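Local coordinates for protein aminoglycoside phosphotransferase (Alicyclobacillus acidocaldarius subsp. acidocaldarius, PDB 4PDY) that probably transfers a phosphoryl group to a small-molecule substrate, as a member of the kinase-like phosphotransferase enzyme family, at residues G119-A125 with H272-C277. Sequence-based numbering, arbitrary orientation.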
ATOM      1  N   GLY A 119       9.094  -6.521  -8.825  1.00 14.68           N
ATOM      2  CA  GLY A 119      10.256  -7.397  -8.907  1.00 14.82           C
ATOM      3  C   GLY A 119      11.439  -6.799  -9.648  1.00 14.33           C
ATOM      4  O   GLY A 119      12.464  -7.458  -9.773  1.00 17.13           O
ATOM      5  N   LEU A 120      11.293  -5.568 -10.157  1.00 13.81           N
ATOM      6  CA  LEU A 120      12.352  -4.863 -10.873  1.00 14.14           C
ATOM      7  C   LEU A 120      12.878  -3.739 -10.011  1.00 13.29           C
ATOM      8  O   LEU A 120      12.116  -2.856  -9.632  1.00 12.72           O
ATOM      9  CB  LEU A 120      11.855  -4.272 -12.202  1.00 15.51           C
ATOM     10  CG  LEU A 120      11.474  -5.279 -13.263  1.00 16.72           C
ATOM     11  CD1 LEU A 120      10.981  -4.548 -14.507  1.00 17.34           C
ATOM     12  CD2 LEU A 120      12.665  -6.163 -13.602  1.00 17.56           C
ATOM     13  N   PRO A 121      14.186  -3.751  -9.719  1.00 13.64           N
ATOM     14  CA  PRO A 121      14.745  -2.661  -8.935  1.00 12.87           C
ATOM     15  C   PRO A 121      14.427  -1.263  -9.448  1.00 12.80           C
ATOM     16  O   PRO A 121      14.138  -0.366  -8.701  1.00 12.43           O
ATOM     17  CB  PRO A 121      16.242  -2.954  -8.976  1.00 15.72           C
ATOM     18  CG  PRO A 121      16.321  -4.440  -9.021  1.00 18.20           C
ATOM     19  CD  PRO A 121      15.173  -4.831  -9.924  1.00 15.85           C
ATOM     20  N   GLU A 122      14.440  -1.082 -10.761  1.00 12.83           N
ATOM     21  CA  GLU A 122      14.144   0.212 -11.329  1.00 15.24           C
ATOM     22  C   GLU A 122      12.733   0.698 -10.967  1.00 12.10           C
ATOM     23  O   GLU A 122      12.511   1.892 -10.720  1.00 12.34           O
ATOM     24  CB  GLU A 122      14.309   0.107 -12.862  1.00 17.90           C
ATOM     25  CG  GLU A 122      13.727   1.247 -13.677  1.00 19.38           C
ATOM     26  CD  GLU A 122      14.310   2.608 -13.349  1.00 21.05           C
ATOM     27  OE1 GLU A 122      15.367   2.667 -12.667  1.00 27.17           O
ATOM     28  OE2 GLU A 122      13.699   3.631 -13.769  1.00 20.72           O
ATOM     29  N   HIS A 123      11.772  -0.210 -11.024  1.00 11.25           N
ATOM     30  CA  HIS A 123      10.389   0.153 -10.747  1.00 12.25           C
ATOM     31  C   HIS A 123      10.193   0.415  -9.253  1.00 10.59           C
ATOM     32  O   HIS A 123       9.500   1.339  -8.869  1.00 10.02           O
ATOM     33  CB  HIS A 123       9.438  -0.947 -11.198  1.00 11.96           C
ATOM     34  CG  HIS A 123       9.281  -1.035 -12.678  1.00 12.70           C
ATOM     35  ND1 HIS A 123       8.093  -1.401 -13.264  1.00 13.01           N
ATOM     36  CD2 HIS A 123      10.154  -0.808 -13.686  1.00 12.96           C
ATOM     37  CE1 HIS A 123       8.240  -1.408 -14.578  1.00 13.39           C
ATOM     38  NE2 HIS A 123       9.479  -1.061 -14.858  1.00 13.92           N
ATOM     39  N   VAL A 124      10.844  -0.401  -8.431  1.00 10.34           N
ATOM     40  CA  VAL A 124      10.824  -0.162  -6.983  1.00  9.01           C
ATOM     41  C   VAL A 124      11.484   1.173  -6.631  1.00  9.29           C
ATOM     42  O   VAL A 124      10.958   1.960  -5.835  1.00  9.79           O
ATOM     43  CB  VAL A 124      11.506  -1.319  -6.243  1.00 10.81           C
ATOM     44  CG1 VAL A 124      11.597  -1.002  -4.754  1.00 11.86           C
ATOM     45  CG2 VAL A 124      10.740  -2.604  -6.416  1.00 11.65           C
ATOM     46  N   ALA A 125      12.596   1.454  -7.298  1.00  9.27           N
ATOM     47  CA  ALA A 125      13.328   2.696  -7.079  1.00 10.64           C
ATOM     48  C   ALA A 125      12.411   3.895  -7.311  1.00 11.08           C
ATOM     49  O   ALA A 125      12.359   4.842  -6.542  1.00  9.37           O
ATOM     50  CB  ALA A 125      14.521   2.778  -8.037  1.00 10.35           C
ATOM     51  N   HIS A 272      18.667  -6.228  -3.693  1.00 11.37           N
ATOM     52  CA  HIS A 272      18.733  -5.122  -4.658  1.00 12.46           C
ATOM     53  C   HIS A 272      17.439  -4.322  -4.660  1.00 10.49           C
ATOM     54  O   HIS A 272      17.455  -3.114  -4.877  1.00 11.68           O
ATOM     55  CB  HIS A 272      19.004  -5.574  -6.102  1.00 14.75           C
ATOM     56  CG  HIS A 272      20.366  -6.147  -6.336  1.00 15.81           C
ATOM     57  ND1 HIS A 272      20.609  -7.505  -6.330  1.00 18.30           N
ATOM     58  CD2 HIS A 272      21.553  -5.555  -6.612  1.00 18.27           C
ATOM     59  CE1 HIS A 272      21.890  -7.723  -6.568  1.00 19.35           C
ATOM     60  NE2 HIS A 272      22.479  -6.559  -6.774  1.00 18.25           N
ATOM     61  N   LEU A 273      16.320  -5.001  -4.401  1.00 10.80           N
ATOM     62  CA  LEU A 273      15.037  -4.330  -4.345  1.00 11.36           C
ATOM     63  C   LEU A 273      14.969  -3.416  -3.125  1.00 10.84           C
ATOM     64  O   LEU A 273      14.460  -2.300  -3.227  1.00 10.98           O
ATOM     65  CB  LEU A 273      13.912  -5.348  -4.305  1.00 12.56           C
ATOM     66  CG  LEU A 273      13.837  -6.290  -5.522  1.00 12.75           C
ATOM     67  CD1 LEU A 273      12.991  -7.522  -5.233  1.00 15.64           C
ATOM     68  CD2 LEU A 273      13.320  -5.577  -6.766  1.00 14.64           C
ATOM     69  N   ALA A 274      15.492  -3.884  -1.974  1.00 11.48           N
ATOM     70  CA  ALA A 274      15.480  -3.067  -0.763  1.00 12.58           C
ATOM     71  C   ALA A 274      16.408  -1.876  -0.913  1.00 10.12           C
ATOM     72  O   ALA A 274      16.054  -0.767  -0.572  1.00 11.99           O
ATOM     73  CB  ALA A 274      15.855  -3.892   0.451  1.00 13.81           C
ATOM     74  N   TYR A 275      17.579  -2.106  -1.505  1.00 10.76           N
ATOM     75  CA  TYR A 275      18.539  -1.034  -1.698  1.00 13.57           C
ATOM     76  C   TYR A 275      17.951   0.042  -2.603  1.00 12.60           C
ATOM     77  O   TYR A 275      18.086   1.229  -2.334  1.00 12.01           O
ATOM     78  CB  TYR A 275      19.838  -1.565  -2.282  1.00 15.13           C
ATOM     79  CG  TYR A 275      20.916  -0.513  -2.404  1.00 18.92           C
ATOM     80  CD1 TYR A 275      21.506   0.032  -1.274  1.00 22.27           C
ATOM     81  CD2 TYR A 275      21.334  -0.056  -3.636  1.00 25.86           C
ATOM     82  CE1 TYR A 275      22.501   0.997  -1.366  1.00 23.85           C
ATOM     83  CE2 TYR A 275      22.322   0.913  -3.746  1.00 30.97           C
ATOM     84  CZ  TYR A 275      22.904   1.436  -2.604  1.00 28.27           C
ATOM     85  OH  TYR A 275      23.883   2.401  -2.712  1.00 44.19           O
ATOM     86  N   ALA A 276      17.304  -0.393  -3.688  1.00 12.16           N
ATOM     87  CA  ALA A 276      16.665   0.555  -4.622  1.00 12.47           C
ATOM     88  C   ALA A 276      15.660   1.441  -3.859  1.00 10.52           C
ATOM     89  O   ALA A 276      15.614   2.672  -4.011  1.00 11.51           O
ATOM     90  CB  ALA A 276      15.982  -0.199  -5.757  1.00 13.68           C
ATOM     91  N   CYS A 277      14.883   0.813  -2.988  1.00 11.47           N
ATOM     92  CA  CYS A 277      13.919   1.535  -2.191  1.00 11.49           C
ATOM     93  C   CYS A 277      14.583   2.532  -1.215  1.00 11.19           C
ATOM     94  O   CYS A 277      14.275   3.720  -1.218  1.00 10.85           O
ATOM     95  CB  CYS A 277      13.085   0.532  -1.417  1.00 12.27           C
ATOM     96  SG  CYS A 277      11.872   1.211  -0.286  1.00 13.33           S
TER
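L273 lays one methyl, CD2, over the start of helix 121-137, where it meets the backbone of the turn and the P121 ring together: L273 CD2 lies 3.6 Å from G119 O and 3.7 Å from P121 CD. Its first torsion (chi1 -60°) sets CG opposite the carbonyl carbon, and from there the branch reaches the first turn, just past the N-cap residue L120. V124 meets the same methyl through CG2 and crosses the leucine at roughly a right angle. The other methyl of V124, CG1, stands anti to the backbone N (chi1 175°), which brings V124 CG1 to 3.5 Å from L273 O and against C277 CB. In the mainly helical part of this kinase-like phosphotransferase fold, helices 121-137 and 271-284 run side by side, the short segments crossing at -30° with their axes 8.0 Å apart. One turn beyond L273 on helix 271-284, the small A276 lets the backbones come close: A276 CB sits 3.5 Å from P121 O, a carbonyl already bonded to A125 N within its own helix, and 4.0 Å from A125 CB. No hydrogen bond joins the two segments. Helix 252-266 packs beside both, S263 touching V124 while M256 and L260 meet C277.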